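Local coordinates for N-acetyltransferase domain-containing protein (Deinococcus radiodurans, PDB 3S6F) that binds coenzyme A and, as a member of the GNAT family, probably transfers acetyl groups to an amine of a substrate, at the interface of chains A and B. Numbering follows the deposited sequence. Chains: chain A/B, Hypothetical acetyltransferase.

Contact 1: the interface of chains A and B. Residues chain A 31, 35, 43, 65, 77-78, 139; chain B 69, 72-73, 106-107.
A:Gln139 lies along one face of the B:Tyr106 ring, its CG off-centre toward the rim, 3.9 Å from the centroid in a CH-pi contact. The side chains run alongside each other; with CG anti to its backbone N (chi1 -171°), A:Gln139 carries its amide, turned 83° to the ring, to the phenol, where NE2 gives OH a weak hydrogen bond (3.1 Å). A:Trp31 meets the tyrosine edge-to-face, planes 55° apart, CZ3 lying 3.8 Å from CE2 of B:Tyr106; A:Gln139 O lies in plane at the indole edge. An alanine in place of B:Tyr106 would probably leave A:Gln139 NE2 without this partner and open a gap beside the indole. B:Leu72, branched and apolar, sends CD2 to within 4.0 Å of both A:Leu78 CD1 and A:Ile43 CD1. Small B:Ala73 rests CB against A:Pro77 CB (3.6 Å). B:Asp69 caps its own turn: B:Leu72 N and B:Ala73 N both meet OD1 on its syn side, to opposite sides of the carboxylate plane. Two waters each separately bridge OD2 to A:Asn65 ND2, and water 1 also meets A:Ile43 O. The patch joins chain B's loop before strand 73-75, that strand's first residue and the start of strand 107-112 to helix 37-46, strand 60-68 and loops of chain A.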
ATOM      1  N   TRP A  31      12.523   9.910 -13.869  1.00 13.88           N
ATOM      2  CA  TRP A  31      13.160   9.386 -12.671  1.00 12.79           C
ATOM      3  C   TRP A  31      14.667   9.501 -12.813  1.00 12.66           C
ATOM      4  O   TRP A  31      15.220   9.037 -13.795  1.00 13.21           O
ATOM      5  CB  TRP A  31      12.810   7.928 -12.441  1.00 12.12           C
ATOM      6  CG  TRP A  31      11.389   7.685 -11.978  1.00 12.06           C
ATOM      7  CD1 TRP A  31      10.224   8.260 -12.440  1.00 13.30           C
ATOM      8  CD2 TRP A  31      11.005   6.751 -10.977  1.00 11.69           C
ATOM      9  NE1 TRP A  31       9.152   7.739 -11.759  1.00 13.60           N
ATOM     10  CE2 TRP A  31       9.603   6.828 -10.845  1.00 12.96           C
ATOM     11  CE3 TRP A  31      11.699   5.849 -10.171  1.00 12.39           C
ATOM     12  CZ2 TRP A  31       8.902   6.054  -9.939  1.00 13.72           C
ATOM     13  CZ3 TRP A  31      10.990   5.089  -9.263  1.00 12.82           C
ATOM     14  CH2 TRP A  31       9.612   5.204  -9.150  1.00 13.93           C
ATOM     15  N   PRO A  35      14.298   1.984 -11.816  1.00 11.80           N
ATOM     16  CA  PRO A  35      14.407   0.544 -12.034  1.00 11.64           C
ATOM     17  C   PRO A  35      14.623   0.238 -13.499  1.00 10.97           C
ATOM     18  O   PRO A  35      14.056   0.872 -14.380  1.00 12.22           O
ATOM     19  CB  PRO A  35      13.022   0.015 -11.599  1.00 11.70           C
ATOM     20  CG  PRO A  35      12.566   1.034 -10.593  1.00 11.83           C
ATOM     21  CD  PRO A  35      13.019   2.337 -11.180  1.00 11.59           C
ATOM     22  N   ILE A  43       9.188  -6.321 -10.062  1.00  8.24           N
ATOM     23  CA  ILE A  43       8.178  -5.551  -9.330  1.00  8.34           C
ATOM     24  C   ILE A  43       6.767  -6.042  -9.643  1.00  7.75           C
ATOM     25  O   ILE A  43       5.960  -6.273  -8.751  1.00  8.58           O
ATOM     26  CB  ILE A  43       8.352  -4.019  -9.627  1.00  8.56           C
ATOM     27  CG1 ILE A  43       9.626  -3.490  -8.978  1.00  9.64           C
ATOM     28  CG2 ILE A  43       7.132  -3.241  -9.173  1.00  9.58           C
ATOM     29  CD1 ILE A  43      10.060  -2.114  -9.474  1.00 11.01           C
ATOM     30  N   ASN A  65       0.331  -1.138 -10.916  1.00  6.76           N
ATOM     31  CA  ASN A  65       0.462  -2.240  -9.975  1.00  6.81           C
ATOM     32  C   ASN A  65      -0.267  -1.936  -8.681  1.00  7.32           C
ATOM     33  O   ASN A  65      -0.638  -0.794  -8.402  1.00  7.80           O
ATOM     34  CB  ASN A  65       1.931  -2.619  -9.701  1.00  7.47           C
ATOM     35  CG  ASN A  65       2.702  -1.558  -8.908  1.00  7.11           C
ATOM     36  OD1 ASN A  65       2.423  -0.370  -9.024  1.00  8.34           O
ATOM     37  ND2 ASN A  65       3.728  -2.011  -8.177  1.00  8.90           N
ATOM     38  N   PRO A  77       1.102   1.650  -5.996  1.00  7.44           N
ATOM     39  CA  PRO A  77       2.355   2.395  -6.015  1.00  7.71           C
ATOM     40  C   PRO A  77       2.658   3.155  -7.290  1.00  7.45           C
ATOM     41  O   PRO A  77       3.215   4.251  -7.231  1.00  9.75           O
ATOM     42  CB  PRO A  77       3.417   1.295  -5.753  1.00  8.72           C
ATOM     43  CG  PRO A  77       2.669   0.204  -5.039  1.00  8.67           C
ATOM     44  CD  PRO A  77       1.315   0.218  -5.703  1.00  7.86           C
ATOM     45  N   LEU A  78       2.391   2.525  -8.429  1.00  7.35           N
ATOM     46  CA  LEU A  78       2.829   3.010  -9.742  1.00  7.82           C
ATOM     47  C   LEU A  78       1.714   2.959 -10.752  1.00  7.37           C
ATOM     48  O   LEU A  78       1.013   1.948 -10.866  1.00  8.04           O
ATOM     49  CB  LEU A  78       4.002   2.174 -10.264  1.00  9.12           C
ATOM     50  CG  LEU A  78       5.262   2.074  -9.410  1.00  9.48           C
ATOM     51  CD1 LEU A  78       6.176   0.978  -9.975  1.00 11.14           C
ATOM     52  CD2 LEU A  78       5.984   3.428  -9.290  1.00 11.86           C
ATOM     53  N   GLN A 139      16.115   3.983  -5.263  1.00 10.66           N
ATOM     54  CA  GLN A 139      15.161   4.279  -6.298  1.00 10.49           C
ATOM     55  C   GLN A 139      15.107   3.254  -7.441  1.00 11.07           C
ATOM     56  O   GLN A 139      14.060   3.108  -8.071  1.00 11.31           O
ATOM     57  CB  GLN A 139      15.391   5.706  -6.803  1.00 11.58           C
ATOM     58  CG  GLN A 139      14.304   6.223  -7.754  1.00 12.41           C
ATOM     59  CD  GLN A 139      14.602   7.672  -8.128  1.00 14.43           C
ATOM     60  OE1 GLN A 139      15.305   7.939  -9.064  1.00 17.16           O
ATOM     61  NE2 GLN A 139      14.104   8.646  -7.316  1.00 14.17           N
TER
ATOM     62  N   ASP B  69       5.962  -4.971  -1.813  1.00  7.32           N
ATOM     63  CA  ASP B  69       6.479  -5.833  -2.859  1.00  7.06           C
ATOM     64  C   ASP B  69       7.933  -6.257  -2.610  1.00  8.25           C
ATOM     65  O   ASP B  69       8.466  -7.004  -3.402  1.00  8.40           O
ATOM     66  CB  ASP B  69       6.291  -5.224  -4.257  1.00  7.48           C
ATOM     67  CG  ASP B  69       7.013  -3.924  -4.500  1.00  7.39           C
ATOM     68  OD1 ASP B  69       8.003  -3.619  -3.768  1.00  8.04           O
ATOM     69  OD2 ASP B  69       6.553  -3.184  -5.416  1.00  7.95           O
ATOM     70  N   LEU B  72      10.358  -2.169  -4.207  1.00  8.52           N
ATOM     71  CA  LEU B  72      10.246  -0.724  -4.426  1.00  7.88           C
ATOM     72  C   LEU B  72       9.285  -0.034  -3.480  1.00  8.50           C
ATOM     73  O   LEU B  72       9.501   1.147  -3.184  1.00  9.83           O
ATOM     74  CB  LEU B  72       9.859  -0.423  -5.866  1.00  8.50           C
ATOM     75  CG  LEU B  72      10.185   0.998  -6.355  1.00  8.92           C
ATOM     76  CD1 LEU B  72      11.677   1.163  -6.577  1.00 10.57           C
ATOM     77  CD2 LEU B  72       9.358   1.346  -7.616  1.00 10.96           C
ATOM     78  N   ALA B  73       8.195  -0.699  -3.049  1.00  7.74           N
ATOM     79  CA  ALA B  73       7.121   0.000  -2.392  1.00  7.96           C
ATOM     80  C   ALA B  73       6.427  -0.770  -1.286  1.00  7.14           C
ATOM     81  O   ALA B  73       6.213  -1.959  -1.411  1.00  8.06           O
ATOM     82  CB  ALA B  73       6.057   0.484  -3.426  1.00  8.98           C
ATOM     83  N   TYR B 106      12.373   2.022  -1.588  1.00 10.59           N
ATOM     84  CA  TYR B 106      12.252   3.359  -2.069  1.00 10.62           C
ATOM     85  C   TYR B 106      11.045   4.118  -1.524  1.00  9.98           C
ATOM     86  O   TYR B 106      11.179   5.255  -1.056  1.00 12.17           O
ATOM     87  CB  TYR B 106      12.247   3.350  -3.621  1.00  9.83           C
ATOM     88  CG  TYR B 106      12.040   4.726  -4.220  1.00 10.53           C
ATOM     89  CD1 TYR B 106      12.839   5.783  -3.805  1.00 12.39           C
ATOM     90  CD2 TYR B 106      11.068   4.976  -5.156  1.00 10.64           C
ATOM     91  CE1 TYR B 106      12.634   7.038  -4.281  1.00 13.59           C
ATOM     92  CE2 TYR B 106      10.866   6.261  -5.676  1.00 12.64           C
ATOM     93  CZ  TYR B 106      11.673   7.303  -5.194  1.00 12.59           C
ATOM     94  OH  TYR B 106      11.502   8.607  -5.594  1.00 15.91           O
HETATM   95  N   MSE B 107       9.873   3.490  -1.568  1.00  9.39           N
HETATM   96  CA  MSE B 107       8.626   4.158  -1.182  1.00  9.32           C
HETATM   97  C   MSE B 107       7.973   3.483   0.003  1.00  9.19           C
HETATM   98  O   MSE B 107       7.730   2.284  -0.034  1.00  9.86           O
HETATM   99  CB  MSE B 107       7.613   4.100  -2.328  1.00 10.43           C
HETATM  100  CG  MSE B 107       8.063   4.783  -3.580  1.00 11.35           C
HETATM  101 SE   MSE B 107       7.025   4.196  -5.151  0.75 12.09          SE
HETATM  102  CE  MSE B 107       5.276   4.705  -4.571  1.00 15.43           C
TER
HETATM  103  O   HOH W   1       4.644  -4.480  -7.019  1.00  8.44           O
HETATM  104  O   HOH W   2       6.048  -0.799  -6.711  1.00  9.22           O

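Contact 2: the interface of chains A and B. Residues chain A 112-114, 117, 127-128; chain B 128-129, 131.
A:Cys112 and B:Asn129 pair as an antiparallel beta bridge, joining strand 107-112 of one GNAT-family subunit to strand 126-134 of the other. The backbone bonds run both ways: A:Cys112 N donates to B:Asn129 O (2.9 Å), and B:Asn129 N donates to A:Cys112 O. A second antiparallel bridge pairs A:Arg127 with B:Met131.

Among the side-chain hydrogen bonds, the carboxamide of B:Asn129 uses both ends, which suits an asparagine because one flat group both gives and accepts. With CG anti to the carbonyl carbon (chi1 -56°), ND2 sends a nearly straight bond to A:Asp114 OD1 (2.8 Å, 173° at H), in the amide plane and onto the anti lone pair of the carboxylate. ND2 also donates to A:Cys112 O (3.1 Å), from above that carbonyl's plane. OD1 is gripped side-on by A:Arg127, whose extended chain brings NE (3.0 Å from OD1) and NH2 (2.9 Å from OD1) over one face of the amide; the guanidinium and amide planes stand 62° apart. Water 3 links OD1 to A:Ala128 O.

A salt bridge within chain A joins A:Arg127 NH2 to A:Asp114 OD1 at a long 3.4 Å and may help keep both groups beside the amide.

Apolar contacts flank these bonds. A:Cys112 SG touches B:Met131 CG (3.5 Å), the selenium of this selenomethionine rests near A:Arg127 CG, and the A:Val117 side chain crosses that of B:Asn129 at about a right angle, its CG2 3.7 Å from the asparagine CG.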
ATOM      1  N   CYS A 112      -0.047  11.065  -4.370  1.00 11.14           N
ATOM      2  CA  CYS A 112       0.250  11.824  -5.579  1.00 13.22           C
ATOM      3  C   CYS A 112       0.569  13.276  -5.277  1.00 14.12           C
ATOM      4  O   CYS A 112       0.267  13.793  -4.205  1.00 14.70           O
ATOM      5  CB  CYS A 112      -0.886  11.696  -6.593  1.00 13.47           C
ATOM      6  SG  CYS A 112      -2.369  12.627  -6.186  1.00 14.12           S
ATOM      7  N   ASP A 113       1.084  13.936  -6.292  0.55 16.59           N
ATOM      8  CA  ASP A 113       1.355  15.367  -6.226  0.55 18.72           C
ATOM      9  C   ASP A 113       0.107  16.169  -6.588  0.55 17.88           C
ATOM     10  O   ASP A 113      -0.906  15.637  -7.068  0.55 15.97           O
ATOM     11  CB  ASP A 113       2.555  15.694  -7.115  0.55 20.52           C
ATOM     12  CG  ASP A 113       3.871  15.187  -6.517  0.55 25.22           C
ATOM     13  OD1 ASP A 113       4.086  15.398  -5.302  0.55 30.98           O
ATOM     14  OD2 ASP A 113       4.668  14.570  -7.256  0.55 31.08           O
ATOM     15  N   ASP A 114       0.159  17.470  -6.337  1.00 18.70           N
ATOM     16  CA  ASP A 114      -1.017  18.285  -6.590  1.00 19.41           C
ATOM     17  C   ASP A 114      -1.524  18.251  -8.039  1.00 19.41           C
ATOM     18  O   ASP A 114      -2.723  18.229  -8.283  1.00 19.87           O
ATOM     19  CB  ASP A 114      -0.723  19.756  -6.236  1.00 20.98           C
ATOM     20  CG  ASP A 114      -0.634  20.009  -4.723  1.00 24.31           C
ATOM     21  OD1 ASP A 114      -0.981  19.119  -3.897  1.00 25.79           O
ATOM     22  OD2 ASP A 114      -0.216  21.127  -4.338  1.00 27.53           O
ATOM     23  N   VAL A 117      -4.057  15.405  -8.945  1.00 16.06           N
ATOM     24  CA  VAL A 117      -5.247  15.263  -8.146  1.00 16.22           C
ATOM     25  C   VAL A 117      -6.536  15.190  -8.991  1.00 16.18           C
ATOM     26  O   VAL A 117      -7.381  14.328  -8.768  1.00 16.58           O
ATOM     27  CB  VAL A 117      -5.294  16.319  -7.036  1.00 16.43           C
ATOM     28  CG1 VAL A 117      -6.690  16.352  -6.413  1.00 17.15           C
ATOM     29  CG2 VAL A 117      -4.233  16.025  -5.978  1.00 16.29           C
ATOM     30  N   ARG A 127      -9.717  12.873  -1.298  1.00 15.39           N
ATOM     31  CA  ARG A 127      -8.421  13.408  -0.985  0.60 15.64           C
ATOM     32  C   ARG A 127      -8.194  13.518   0.524  1.00 15.05           C
ATOM     33  O   ARG A 127      -9.041  14.095   1.239  1.00 17.40           O
ATOM     34  CB  ARG A 127      -8.363  14.791  -1.629  0.60 17.30           C
ATOM     35  CG  ARG A 127      -7.043  15.441  -1.706  0.60 19.21           C
ATOM     36  CD  ARG A 127      -7.141  16.831  -2.429  0.60 19.99           C
ATOM     37  NE  ARG A 127      -5.828  17.464  -2.541  0.60 22.59           N
ATOM     38  CZ  ARG A 127      -5.583  18.594  -3.198  0.60 22.07           C
ATOM     39  NH1 ARG A 127      -6.575  19.246  -3.794  0.60 24.57           N
ATOM     40  NH2 ARG A 127      -4.350  19.075  -3.242  0.60 20.40           N
ATOM     41  N   ALA A 128      -7.077  12.996   1.011  1.00 14.77           N
ATOM     42  CA  ALA A 128      -6.646  13.147   2.397  1.00 14.92           C
ATOM     43  C   ALA A 128      -5.135  13.405   2.386  1.00 14.19           C
ATOM     44  O   ALA A 128      -4.568  13.790   1.347  1.00 13.93           O
ATOM     45  CB  ALA A 128      -7.012  11.891   3.264  1.00 16.44           C
TER
ATOM     46  N   ALA B 128       2.046  14.634   1.284  1.00 14.77           N
ATOM     47  CA  ALA B 128       1.549  14.844  -0.073  1.00 14.92           C
ATOM     48  C   ALA B 128       0.044  14.552  -0.064  1.00 14.19           C
ATOM     49  O   ALA B 128      -0.591  14.542   1.005  1.00 13.93           O
ATOM     50  CB  ALA B 128       2.306  13.952  -1.117  1.00 16.44           C
ATOM     51  N   ASN B 129      -0.547  14.275  -1.229  1.00 13.28           N
ATOM     52  CA  ASN B 129      -1.969  13.972  -1.303  1.00 13.03           C
ATOM     53  C   ASN B 129      -2.184  12.469  -1.256  1.00 12.64           C
ATOM     54  O   ASN B 129      -1.560  11.745  -2.036  1.00 13.49           O
ATOM     55  CB  ASN B 129      -2.565  14.495  -2.596  1.00 13.78           C
ATOM     56  CG  ASN B 129      -2.334  15.974  -2.789  1.00 16.65           C
ATOM     57  OD1 ASN B 129      -2.962  16.778  -2.117  1.00 20.66           O
ATOM     58  ND2 ASN B 129      -1.413  16.328  -3.650  1.00 17.30           N
HETATM   59  N   MSE B 131      -4.973   9.921  -2.326  1.00 11.46           N
HETATM   60  CA  MSE B 131      -6.235   9.729  -3.026  1.00 11.62           C
HETATM   61  C   MSE B 131      -6.737   8.348  -2.627  1.00 10.85           C
HETATM   62  O   MSE B 131      -5.969   7.380  -2.589  1.00 11.36           O
HETATM   63  CB  MSE B 131      -6.042   9.789  -4.528  1.00 11.82           C
HETATM   64  CG  MSE B 131      -5.318  11.042  -5.009  1.00 13.02           C
HETATM   65 SE   MSE B 131      -6.142  12.725  -4.451  0.75 12.69          SE
HETATM   66  CE  MSE B 131      -7.966  12.424  -5.118  1.00 14.12           C
TER
HETATM   67  O   HOH W   3      -4.272  16.724   0.513  1.00 34.91           O

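Contact 3: the interface of chains A and B. Residues chain A 103-106; chain B 135, 138, 142.
B:Arg135 reaches alongside the A:Gly103 to A:Tyr106 loop and turns its guanidinium toward the loop's carbonyls. A bend at its second torsion (chi2 65°) lays the aliphatic part against A:Leu105 O before NH1 bonds to that same oxygen. This bond, 2.9 Å between NH1 and A:Leu105 O, lies in the guanidinium plane and falls on a lone pair of the carbonyl. NH1 donates also to A:Gly103 O, which stands 23° out of the guanidinium plane at 3.1 Å. Water 5, at the guanidinium edge, joins NH2 to that glycine carbonyl. An arginine suits this place because one terminal nitrogen can bond two carbonyl oxygens while the other reaches a water. A:Asp104 OD1 stands above the rim of one guanidinium face, 4.3 Å from NH2; it makes no direct salt bridge, but its negative charge may help steer the guanidinium toward the loop.

B:Asn138 approaches the loop with its amide tip: ND2 donates to A:Asp104 O (2.9 Å), 31° away from the carbonyl plane. Its own backbone O is tied through water 4 to A:Tyr106 N. The phenol ring of A:Tyr106 turns an edge to the B:Arg135 backbone, CD1 lying 3.3 Å from O of that arginine, while B:Arg135 N donates to A:Tyr106 O (2.9 Å). A:Leu105 and B:Ile142 cross at about a right angle in a loose apolar contact. Together these bonds fasten the segment following strand 126-134 of one subunit to the loop between helix 90-102 and strand 107-112 of the other.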
ATOM      1  N   GLY A 103     -10.843  -6.091  -6.310  1.00 11.65           N
ATOM      2  CA  GLY A 103     -12.115  -6.358  -5.677  1.00 13.30           C
ATOM      3  C   GLY A 103     -12.560  -5.240  -4.733  1.00 13.71           C
ATOM      4  O   GLY A 103     -11.941  -4.191  -4.599  1.00 14.99           O
ATOM      5  N   ASP A 104     -13.681  -5.447  -4.045  1.00 15.31           N
ATOM      6  CA  ASP A 104     -14.326  -4.370  -3.281  0.50 15.33           C
ATOM      7  C   ASP A 104     -13.828  -4.221  -1.843  1.00 14.80           C
ATOM      8  O   ASP A 104     -14.583  -3.965  -0.934  1.00 14.82           O
ATOM      9  CB  ASP A 104     -15.848  -4.520  -3.327  0.50 17.27           C
ATOM     10  CG  ASP A 104     -16.434  -4.130  -4.685  0.50 19.88           C
ATOM     11  OD1 ASP A 104     -15.776  -3.397  -5.466  0.50 20.29           O
ATOM     12  OD2 ASP A 104     -17.580  -4.531  -4.919  0.50 24.19           O
ATOM     13  N   LEU A 105     -12.533  -4.361  -1.654  1.00 13.37           N
ATOM     14  CA  LEU A 105     -11.805  -4.071  -0.400  0.56 11.54           C
ATOM     15  C   LEU A 105     -12.231  -2.796   0.221  1.00 11.55           C
ATOM     16  O   LEU A 105     -12.445  -1.802  -0.496  1.00 14.70           O
ATOM     17  CB  LEU A 105     -10.316  -3.848  -0.686  0.56  9.79           C
ATOM     18  CG  LEU A 105      -9.584  -5.027  -1.275  0.56 13.79           C
ATOM     19  CD1 LEU A 105      -8.167  -4.657  -1.706  0.56 12.50           C
ATOM     20  CD2 LEU A 105      -9.641  -6.248  -0.291  0.56 14.56           C
ATOM     21  N   TYR A 106     -12.246  -2.719   1.530  1.00 10.59           N
ATOM     22  CA  TYR A 106     -12.587  -1.520   2.221  1.00 10.62           C
ATOM     23  C   TYR A 106     -11.738  -0.310   1.841  1.00  9.98           C
ATOM     24  O   TYR A 106     -12.275   0.767   1.556  1.00 12.17           O
ATOM     25  CB  TYR A 106     -12.534  -1.774   3.752  1.00  9.83           C
ATOM     26  CG  TYR A 106     -12.805  -0.528   4.569  1.00 10.53           C
ATOM     27  CD1 TYR A 106     -13.935   0.235   4.305  1.00 12.39           C
ATOM     28  CD2 TYR A 106     -11.954  -0.106   5.561  1.00 10.64           C
ATOM     29  CE1 TYR A 106     -14.168   1.388   4.981  1.00 13.59           C
ATOM     30  CE2 TYR A 106     -12.201   1.067   6.285  1.00 12.64           C
ATOM     31  CZ  TYR A 106     -13.335   1.824   5.952  1.00 12.59           C
ATOM     32  OH  TYR A 106     -13.620   3.023   6.560  1.00 15.91           O
TER
ATOM     33  N   ARG B 135     -14.907   1.541   0.715  1.00 12.14           N
ATOM     34  CA  ARG B 135     -16.047   0.720   0.423  1.00 13.35           C
ATOM     35  C   ARG B 135     -16.655   0.271   1.731  1.00 12.43           C
ATOM     36  O   ARG B 135     -16.327  -0.792   2.285  1.00 13.19           O
ATOM     37  CB  ARG B 135     -15.655  -0.499  -0.391  1.00 14.08           C
ATOM     38  CG  ARG B 135     -15.290  -0.224  -1.871  1.00 15.16           C
ATOM     39  CD  ARG B 135     -14.055   0.632  -2.082  1.00 15.77           C
ATOM     40  NE  ARG B 135     -13.684   0.602  -3.493  1.00 16.28           N
ATOM     41  CZ  ARG B 135     -12.979  -0.342  -4.086  1.00 15.52           C
ATOM     42  NH1 ARG B 135     -12.449  -1.336  -3.396  1.00 16.32           N
ATOM     43  NH2 ARG B 135     -12.829  -0.320  -5.400  1.00 17.82           N
ATOM     44  N   ASN B 138     -17.897  -3.106   3.113  1.00 12.62           N
ATOM     45  CA  ASN B 138     -16.917  -4.142   3.448  1.00 12.27           C
ATOM     46  C   ASN B 138     -15.924  -3.735   4.496  1.00 10.87           C
ATOM     47  O   ASN B 138     -14.827  -4.309   4.629  1.00 10.73           O
ATOM     48  CB  ASN B 138     -16.235  -4.586   2.176  1.00 12.63           C
ATOM     49  CG  ASN B 138     -17.231  -5.236   1.238  1.00 15.17           C
ATOM     50  OD1 ASN B 138     -18.170  -5.930   1.686  1.00 17.99           O
ATOM     51  ND2 ASN B 138     -17.099  -4.966  -0.002  1.00 15.97           N
ATOM     52  N   ILE B 142     -13.325  -8.688   3.835  1.00 12.64           N
ATOM     53  CA  ILE B 142     -13.833  -9.750   2.952  1.00 15.86           C
ATOM     54  C   ILE B 142     -13.766 -11.091   3.670  1.00 17.65           C
ATOM     55  O   ILE B 142     -12.711 -11.482   4.211  1.00 19.97           O
ATOM     56  CB  ILE B 142     -12.950  -9.874   1.673  1.00 16.90           C
ATOM     57  CG1 ILE B 142     -12.897  -8.559   0.928  1.00 16.87           C
ATOM     58  CG2 ILE B 142     -13.440 -11.012   0.801  1.00 19.13           C
ATOM     59  CD1 ILE B 142     -14.262  -7.891   0.671  1.00 20.31           C
TER
HETATM   60  O   HOH W   4     -12.801  -5.178   2.884  1.00 11.15           O
HETATM   61  O   HOH W   5     -10.936  -2.195  -5.883  1.00 21.19           O

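The C-alpha centres of contact 1 and contact 2 lie about 18 Å apart; contact 3 is about 24 Å from contact 1 and 22 Å from contact 2. All three belong to one two-fold interface. B:Tyr106 serves contact 1 and A:Tyr106 contact 3; by symmetry each copy does both. Strand 107-112 of chain B starts in contact 1 and that of chain A ends in contact 2, linking within one chain one site to the twin of the other. Strand 126-134 of chain B leads from contact 2 into contact 3. This two-fold arrangement, with strands paired across the chains, is consistent with a dimer, though the structure alone does not show that it forms in solution.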